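Local structure of GH18 chiitnase (Pseudoalteromonas aurantia, 6K7Z) at residues Val13-Ala18 and Ile59-Val64; Leu21-Val26 and Ser263-Gly268; Met235-Ile240 and Lys272-Ser277. The protein probably hydrolyses internal glycosidic bonds of chitin as an endochitinase of glycoside hydrolase family 18. All coordinates share one frame; numbering follows the deposited sequence.

Interaction 1. Residues Val13-Ala18 and Ile59-Val64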
loop_
_atom_site.group_PDB
_atom_site.type_symbol
_atom_site.label_atom_id
_atom_site.label_comp_id
_atom_site.label_asym_id
_atom_site.label_seq_id
_atom_site.Cartn_x
_atom_site.Cartn_y
_atom_site.Cartn_z
ATOM N N VAL A 13 12.967 12.097 8.160
ATOM C CA VAL A 13 13.950 12.173 7.081
ATOM C C VAL A 13 13.325 12.984 5.953
ATOM O O VAL A 13 12.181 12.704 5.572
ATOM C CB VAL A 13 14.360 10.773 6.579
ATOM C CG1 VAL A 13 15.343 10.882 5.411
ATOM C CG2 VAL A 13 14.956 9.943 7.717
ATOM N N PRO A 14 14.007 14.005 5.428
ATOM C CA PRO A 14 13.416 14.820 4.352
ATOM C C PRO A 14 12.987 13.968 3.164
ATOM O O PRO A 14 13.692 13.049 2.748
ATOM C CB PRO A 14 14.549 15.775 3.967
ATOM C CG PRO A 14 15.399 15.872 5.196
ATOM C CD PRO A 14 15.313 14.529 5.874
ATOM N N LEU A 15 11.823 14.295 2.600
ATOM C CA LEU A 15 11.278 13.432 1.557
ATOM C C LEU A 15 12.178 13.388 0.334
ATOM O O LEU A 15 12.286 12.349 -0.326
ATOM C CB LEU A 15 9.885 13.893 1.160
ATOM C CG LEU A 15 9.179 13.120 0.049
ATOM C CD1 LEU A 15 8.921 11.687 0.452
ATOM C CD2 LEU A 15 7.853 13.836 -0.271
ATOM N N ILE A 16 12.841 14.497 0.015
ATOM C CA ILE A 16 13.665 14.516 -1.178
ATOM C C ILE A 16 14.801 13.500 -1.114
ATOM O O ILE A 16 15.319 13.107 -2.161
ATOM C CB ILE A 16 14.197 15.942 -1.417
ATOM C CG1 ILE A 16 14.672 16.100 -2.870
ATOM C CG2 ILE A 16 15.265 16.283 -0.396
ATOM C CD1 ILE A 16 14.592 17.500 -3.371
ATOM N N ASN A 17 15.195 13.052 0.090
ATOM C CA ASN A 17 16.228 12.017 0.192
ATOM C C ASN A 17 15.861 10.770 -0.599
ATOM O O ASN A 17 16.753 10.047 -1.063
ATOM C CB ASN A 17 16.493 11.633 1.659
ATOM C CG ASN A 17 17.330 12.678 2.404
ATOM O OD1 ASN A 17 17.345 13.850 2.035
ATOM N ND2 ASN A 17 18.012 12.254 3.462
ATOM N N ALA A 18 14.564 10.492 -0.753
ATOM C CA ALA A 18 14.152 9.286 -1.459
ATOM C C ALA A 18 14.539 9.333 -2.930
ATOM O O ALA A 18 14.752 8.282 -3.539
ATOM C CB ALA A 18 12.645 9.071 -1.314
ATOM N N ILE A 59 5.872 19.244 -2.350
ATOM C CA ILE A 59 5.585 19.476 -3.766
ATOM C C ILE A 59 6.861 19.391 -4.596
ATOM O O ILE A 59 6.893 18.762 -5.660
ATOM C CB ILE A 59 4.881 20.834 -3.947
ATOM C CG1 ILE A 59 3.483 20.791 -3.316
ATOM C CG2 ILE A 59 4.801 21.189 -5.416
ATOM C CD1 ILE A 59 2.773 22.148 -3.267
ATOM N N GLU A 60 7.938 20.013 -4.115
ATOM C CA GLU A 60 9.194 19.968 -4.862
ATOM C C GLU A 60 9.787 18.564 -4.847
ATOM O O GLU A 60 10.265 18.075 -5.875
ATOM C CB GLU A 60 10.191 20.987 -4.297
ATOM C CG GLU A 60 11.578 20.967 -4.948
ATOM C CD GLU A 60 11.577 21.312 -6.435
ATOM O OE1 GLU A 60 10.543 21.775 -6.962
ATOM O OE2 GLU A 60 12.621 21.111 -7.095
ATOM N N ALA A 61 9.735 17.891 -3.698
ATOM C CA ALA A 61 10.296 16.546 -3.619
ATOM C C ALA A 61 9.622 15.606 -4.609
ATOM O O ALA A 61 10.287 14.768 -5.232
ATOM C CB ALA A 61 10.165 16.009 -2.194
ATOM N N ILE A 62 8.301 15.735 -4.767
ATOM C CA ILE A 62 7.572 14.898 -5.715
ATOM C C ILE A 62 8.083 15.127 -7.133
ATOM O O ILE A 62 8.276 14.174 -7.904
ATOM C CB ILE A 62 6.060 15.177 -5.612
ATOM C CG1 ILE A 62 5.531 14.802 -4.218
ATOM C CG2 ILE A 62 5.309 14.461 -6.738
ATOM C CD1 ILE A 62 4.144 15.332 -3.912
ATOM N N LYS A 63 8.292 16.392 -7.508
ATOM C CA LYS A 63 8.801 16.686 -8.845
ATOM C C LYS A 63 10.184 16.087 -9.048
ATOM O O LYS A 63 10.472 15.516 -10.105
ATOM C CB LYS A 63 8.841 18.196 -9.080
ATOM C CG LYS A 63 7.480 18.859 -9.204
ATOM C CD LYS A 63 7.639 20.373 -9.350
ATOM C CE LYS A 63 6.301 21.097 -9.217
ATOM N NZ LYS A 63 6.481 22.583 -9.127
ATOM N N VAL A 64 11.050 16.196 -8.039
ATOM C CA VAL A 64 12.401 15.665 -8.150
ATOM C C VAL A 64 12.375 14.146 -8.251
ATOM O O VAL A 64 13.094 13.551 -9.065
ATOM C CB VAL A 64 13.252 16.140 -6.962
ATOM C CG1 VAL A 64 14.597 15.434 -6.960
ATOM C CG2 VAL A 64 13.434 17.663 -7.016
#
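Ala61 aims its methyl group at the turn formed by Leu15 and Ile16, and the two larger side chains close round it. The turn belongs to the link between the first two strands of the TIM barrel, 3-8 and 25-33, while Ala61 sits on helix 56-67, the helix of the next crossover. Leu15 comes at the methyl alongside: its CG lies anti to the backbone N (chi1 178°), which carries the branch across to the helix and sets CD2 3.7 Å from Ala61 CB. Beyond the methyl, Leu15 continues inward to Leu28 on strand 25-33 and also rests on Thr58 and Met65 of the helix, so this half of the contact is buried. Ile16 meets the same methyl with its backbone N and its CB, 4.1 Å from Ala61 CB. It then departs along the surface, where its side chain runs obliquely to that of Val64, one turn further along the helix. Ile16 CA and Ala61 CA come within 4.6 Å, a closeness that the small side chain of Ala61 allows. At the exposed margin the end of Ile16 reaches both Val64 methyls, coming closer to one: CD1 is 3.8 Å from Val64 CG2.

Interaction 2. Residues Leu21-Val26 and Ser263-Gly268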
loop_
_atom_site.group_PDB
_atom_site.type_symbol
_atom_site.label_atom_id
_atom_site.label_comp_id
_atom_site.label_asym_id
_atom_site.label_seq_id
_atom_site.Cartn_x
_atom_site.Cartn_y
_atom_site.Cartn_z
ATOM N N LEU A 21 17.709 7.376 -3.632
ATOM C CA LEU A 21 17.744 6.023 -3.111
ATOM C C LEU A 21 17.067 5.073 -4.090
ATOM O O LEU A 21 16.331 5.512 -4.982
ATOM C CB LEU A 21 17.059 5.975 -1.737
ATOM C CG LEU A 21 17.950 6.668 -0.707
ATOM C CD1 LEU A 21 17.158 6.935 0.566
ATOM C CD2 LEU A 21 19.179 5.812 -0.418
ATOM N N PRO A 22 17.320 3.793 -3.983
ATOM C CA PRO A 22 16.798 2.846 -4.987
ATOM C C PRO A 22 15.353 2.435 -4.717
ATOM O O PRO A 22 15.032 1.244 -4.562
ATOM C CB PRO A 22 17.784 1.676 -4.873
ATOM C CG PRO A 22 18.214 1.697 -3.454
ATOM C CD PRO A 22 18.256 3.141 -3.045
ATOM N N TYR A 23 14.470 3.430 -4.641
ATOM C CA TYR A 23 13.028 3.208 -4.582
ATOM C C TYR A 23 12.416 3.369 -5.962
ATOM O O TYR A 23 12.831 4.227 -6.742
ATOM C CB TYR A 23 12.331 4.183 -3.629
ATOM C CG TYR A 23 12.530 3.838 -2.172
ATOM C CD1 TYR A 23 11.958 2.693 -1.632
ATOM C CD2 TYR A 23 13.281 4.666 -1.340
ATOM C CE1 TYR A 23 12.143 2.361 -0.301
ATOM C CE2 TYR A 23 13.468 4.353 -0.007
ATOM C CZ TYR A 23 12.895 3.202 0.507
ATOM O OH TYR A 23 13.089 2.899 1.838
ATOM N N ASP A 24 11.419 2.544 -6.254
ATOM C CA ASP A 24 10.632 2.741 -7.460
ATOM C C ASP A 24 9.353 3.513 -7.205
ATOM O O ASP A 24 8.914 4.272 -8.080
ATOM C CB ASP A 24 10.291 1.392 -8.093
ATOM C CG ASP A 24 11.519 0.634 -8.516
ATOM O OD1 ASP A 24 12.335 1.209 -9.272
ATOM O OD2 ASP A 24 11.678 -0.523 -8.080
ATOM N N VAL A 25 8.761 3.356 -6.024
ATOM C CA VAL A 25 7.459 3.939 -5.711
ATOM C C VAL A 25 7.495 4.479 -4.292
ATOM O O VAL A 25 7.961 3.801 -3.371
ATOM C CB VAL A 25 6.329 2.897 -5.834
ATOM C CG1 VAL A 25 4.980 3.550 -5.564
ATOM C CG2 VAL A 25 6.344 2.229 -7.198
ATOM N N VAL A 26 6.972 5.683 -4.106
ATOM C CA VAL A 26 6.795 6.261 -2.783
ATOM C C VAL A 26 5.311 6.522 -2.592
ATOM O O VAL A 26 4.692 7.222 -3.404
ATOM C CB VAL A 26 7.612 7.547 -2.606
ATOM C CG1 VAL A 26 7.209 8.241 -1.320
ATOM C CG2 VAL A 26 9.102 7.215 -2.617
ATOM N N SER A 263 10.994 7.138 6.881
ATOM C CA SER A 263 11.805 7.932 7.806
ATOM C C SER A 263 12.403 7.110 8.939
ATOM O O SER A 263 13.096 7.672 9.798
ATOM C CB SER A 263 10.974 9.075 8.381
ATOM O OG SER A 263 10.903 10.138 7.447
ATOM N N SER A 264 12.171 5.806 8.960
ATOM C CA SER A 264 12.810 4.939 9.940
ATOM C C SER A 264 14.138 4.371 9.456
ATOM O O SER A 264 14.837 3.720 10.245
ATOM C CB SER A 264 11.885 3.779 10.297
ATOM O OG SER A 264 10.717 4.250 10.920
ATOM N N ASP A 265 14.496 4.589 8.195
ATOM C CA ASP A 265 15.654 3.948 7.570
ATOM C C ASP A 265 16.817 4.933 7.521
ATOM O O ASP A 265 16.893 5.781 6.630
ATOM C CB ASP A 265 15.317 3.455 6.174
ATOM C CG ASP A 265 16.512 2.862 5.475
ATOM O OD1 ASP A 265 17.505 2.522 6.176
ATOM O OD2 ASP A 265 16.461 2.722 4.238
ATOM N N HIS A 266 17.729 4.787 8.436
ATOM C CA HIS A 266 18.922 5.627 8.568
ATOM C C HIS A 266 19.878 5.582 7.387
ATOM O O HIS A 266 20.395 4.575 7.066
ATOM C CB HIS A 266 19.674 5.191 9.824
ATOM C CG HIS A 266 20.744 6.126 10.258
ATOM N ND1 HIS A 266 22.051 5.746 10.379
ATOM C CD2 HIS A 266 20.701 7.426 10.609
ATOM C CE1 HIS A 266 22.772 6.775 10.753
ATOM N NE2 HIS A 266 21.973 7.804 10.911
ATOM N N ASN A 267 20.085 6.726 6.776
ATOM C CA ASN A 267 20.972 6.857 5.618
ATOM C C ASN A 267 20.566 5.965 4.456
ATOM O O ASN A 267 21.359 5.729 3.549
ATOM C CB ASN A 267 22.438 6.607 5.993
ATOM C CG ASN A 267 23.026 7.744 6.802
ATOM O OD1 ASN A 267 23.823 7.524 7.723
ATOM N ND2 ASN A 267 22.627 8.968 6.471
ATOM N N GLY A 268 19.327 5.493 4.442
ATOM C CA GLY A 268 18.896 4.600 3.390
ATOM C C GLY A 268 19.586 3.257 3.383
ATOM O O GLY A 268 19.538 2.556 2.368
HETATM O O HOH W 1 14.994 4.358 2.921
#
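Tyr23 and Asp265 turn their flat groups almost perpendicular, ring and carboxylate planes 83° apart, and meet through a water. That water lies at the edge of the phenol, in the ring plane, 2.6 Å from Tyr23 OH. It donates a hydrogen bond to Asp265 OD2, also at 2.6 Å, so that Tyr23 OH and Asp265 OD2, 4.1 Å apart, are bridged. The first torsion of Asp265 (chi1 177°) places CG opposite the backbone N and carries the carboxylate toward the water and the tyrosine. Around the ring, Thr6 of strand 3-8 and Ile271 of helix 269-277 supply side-chain packing, and the hydroxyl has a second polar partner in the amide ND2 of Asn259. The carboxylate is also held by the start of helix 269-277: OD1 bonds to the backbone N of Trp270 and OD2 to that of Ile271. An acid facing the first turn of a helix in this way would probably be favoured in its charged form.

Beside this polar bridge is a small apolar one. Leu21 straddles Gly268 with its two methyls, CD2 4.0 Å and CD1 4.1 Å from Gly268 CA. With no side chain on the glycine, the leucine fork settles directly on the backbone; Gly268, at positive phi (66°), is also the N-cap residue of helix 269-277. Between Leu21 and Tyr23, Pro22 centres an inverse gamma turn, closed by a weak bond from Tyr23 N to Leu21 O. The approach to strand 25-33 is thereby tied to the loop leaving strand 256-260, across strand 3-8 that pairs with both: the closing seam of a TIM barrel, where the last βα unit meets the first.

Interaction 3. Residues Met235-Ile240 and Lys272-Ser277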
loop_
_atom_site.group_PDB
_atom_site.type_symbol
_atom_site.label_atom_id
_atom_site.label_comp_id
_atom_site.label_asym_id
_atom_site.label_seq_id
_atom_site.Cartn_x
_atom_site.Cartn_y
_atom_site.Cartn_z
ATOM N N MET A 235 11.850 -8.046 11.516
ATOM C CA MET A 235 12.917 -8.994 11.302
ATOM C C MET A 235 14.146 -8.220 10.851
ATOM O O MET A 235 14.025 -7.266 10.073
ATOM C CB MET A 235 12.552 -10.052 10.251
ATOM C CG MET A 235 11.465 -11.010 10.693
ATOM S SD MET A 235 11.203 -12.274 9.460
ATOM C CE MET A 235 10.528 -11.285 8.124
ATOM N N PRO A 236 15.334 -8.599 11.319
ATOM C CA PRO A 236 16.558 -7.973 10.805
ATOM C C PRO A 236 16.656 -8.178 9.303
ATOM O O PRO A 236 16.124 -9.142 8.746
ATOM C CB PRO A 236 17.687 -8.719 11.539
ATOM C CG PRO A 236 17.029 -9.386 12.694
ATOM C CD PRO A 236 15.624 -9.700 12.253
ATOM N N VAL A 237 17.376 -7.273 8.645
ATOM C CA VAL A 237 17.391 -7.317 7.189
ATOM C C VAL A 237 18.060 -8.593 6.683
ATOM O O VAL A 237 17.677 -9.117 5.631
ATOM C CB VAL A 237 18.035 -6.041 6.610
ATOM C CG1 VAL A 237 19.495 -6.086 6.741
ATOM C CG2 VAL A 237 17.688 -5.898 5.156
ATOM N N GLN A 238 19.018 -9.158 7.437
ATOM C CA GLN A 238 19.646 -10.393 6.970
ATOM C C GLN A 238 18.665 -11.552 6.987
ATOM O O GLN A 238 18.795 -12.490 6.195
ATOM C CB GLN A 238 20.882 -10.745 7.804
ATOM C CG GLN A 238 20.632 -11.144 9.259
ATOM C CD GLN A 238 20.837 -9.994 10.225
ATOM O OE1 GLN A 238 20.693 -8.829 9.858
ATOM N NE2 GLN A 238 21.207 -10.319 11.463
ATOM N N THR A 239 17.684 -11.503 7.880
ATOM C CA THR A 239 16.651 -12.531 7.907
ATOM C C THR A 239 15.676 -12.360 6.747
ATOM O O THR A 239 15.289 -13.344 6.103
ATOM C CB THR A 239 15.930 -12.482 9.248
ATOM O OG1 THR A 239 16.918 -12.370 10.288
ATOM C CG2 THR A 239 15.106 -13.745 9.461
ATOM N N ILE A 240 15.276 -11.118 6.453
ATOM C CA ILE A 240 14.429 -10.885 5.281
ATOM C C ILE A 240 15.113 -11.416 4.032
ATOM O O ILE A 240 14.508 -12.126 3.219
ATOM C CB ILE A 240 14.100 -9.390 5.126
ATOM C CG1 ILE A 240 13.293 -8.861 6.310
ATOM C CG2 ILE A 240 13.353 -9.143 3.798
ATOM C CD1 ILE A 240 13.253 -7.314 6.356
ATOM N N LYS A 272 19.081 0.192 0.582
ATOM C CA LYS A 272 20.240 -0.169 -0.230
ATOM C C LYS A 272 20.535 -1.668 -0.144
ATOM O O LYS A 272 20.757 -2.321 -1.171
ATOM C CB LYS A 272 21.450 0.654 0.193
ATOM C CG LYS A 272 21.395 2.121 -0.250
ATOM C CD LYS A 272 22.620 2.867 0.312
ATOM C CE LYS A 272 22.403 4.350 0.313
ATOM N NZ LYS A 272 23.580 5.095 0.863
ATOM N N ALA A 273 20.512 -2.235 1.064
ATOM C CA ALA A 273 20.800 -3.661 1.209
ATOM C C ALA A 273 19.691 -4.519 0.597
ATOM O O ALA A 273 19.967 -5.537 -0.053
ATOM C CB ALA A 273 21.003 -4.011 2.686
ATOM N N ILE A 274 18.447 -4.128 0.770
ATOM C CA ILE A 274 17.362 -4.878 0.216
ATOM C C ILE A 274 17.396 -4.816 -1.297
ATOM O O ILE A 274 17.229 -5.788 -1.944
ATOM C CB ILE A 274 15.998 -4.348 0.733
ATOM C CG1 ILE A 274 15.825 -4.774 2.159
ATOM C CG2 ILE A 274 14.827 -4.812 -0.094
ATOM C CD1 ILE A 274 15.506 -6.231 2.327
ATOM N N ALA A 275 17.599 -3.633 -1.826
ATOM C CA ALA A 275 17.614 -3.476 -3.273
ATOM C C ALA A 275 18.693 -4.360 -3.913
ATOM O O ALA A 275 18.476 -5.030 -4.859
ATOM C CB ALA A 275 17.717 -2.043 -3.704
ATOM N N GLN A 276 19.846 -4.349 -3.300
ATOM C CA GLN A 276 20.961 -5.136 -3.754
ATOM C C GLN A 276 20.546 -6.604 -3.873
ATOM O O GLN A 276 20.892 -7.280 -4.786
ATOM C CB GLN A 276 22.063 -5.033 -2.739
ATOM C CG GLN A 276 23.325 -5.703 -3.208
ATOM C CD GLN A 276 23.777 -5.243 -4.579
ATOM O OE1 GLN A 276 23.624 -5.956 -5.567
ATOM N NE2 GLN A 276 24.355 -4.053 -4.637
ATOM N N SER A 277 19.788 -7.080 -2.916
ATOM C CA SER A 277 19.359 -8.449 -2.923
ATOM C C SER A 277 18.320 -8.784 -3.952
ATOM O O SER A 277 18.109 -9.887 -4.228
ATOM C CB SER A 277 18.853 -8.856 -1.557
ATOM O OG SER A 277 17.560 -8.422 -1.389
#
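Ile274 sets its CD1 methyl against both Val237 and Ile240, and this is where the contact is tight. Val237 CG2 stands 3.6 Å from Ile274 CD1 and 3.7 Å from Ile274 CG1, the two side chains lying alongside and pointing opposite ways. Ile240, one turn along, meets the isoleucine at about a right angle and touches the same tip: its CG2 is 3.9 Å from Ile274 CD1. Both Val237 and Ile240 use the branch lying opposite the backbone N; for Val237, chi1 of 76° swings CG2 that way and leaves CG1 between the backbone N and the carbonyl carbon. Ile245 of helix 237-251 also packs against Ile240 and Ile274, and Phe223 of strand 219-224 supports Ile240 from the barrel wall.

The partners are neighbouring outer helices of the TIM barrel. Helix 237-251, with Pro236 as its N-cap residue, connects strand 219-224 to strand 256-260, and helix 269-277 follows that last strand near the end of the chain.

Away from the isoleucines the fit slackens. Ala273 turns its CB toward helix 237-251, yet Ala273 CB comes no nearer than 4.5 Å to Val237 CG2, and Val237 is itself partly exposed. Gln238 points away from the other helix, and the side chains of Lys272 and Gln276 are exposed. Ser277 does not touch 235-240 but packs further along the same helix, on Ile241 and Ile245, while its OG donates to Ile274 O at 2.7 Å, approaching at a C=O angle of 132° and tilted 17° from the carbonyl plane.

How the interactions relate
The three contacts follow one another round the outside of the TIM barrel, with interaction 2 between the others. Its centre is 11 Å from that of interaction 1 and 13 Å from that of interaction 3, while 1 and 3 are about 24 Å apart. Both close joints are direct: Val13 N probably bonds to Ser263 OG, and Leu21 and Pro22 pack on Lys272 and Ala275 of helix 269-277. In sequence the segments of 2 alternate with those of 1 and of 3, whereas 1 is complete before 3 begins. The chain's start and end are thus joined through interaction 2. The DxxDxDxE signature of the family, at strand 111-115, belongs to none of these segments.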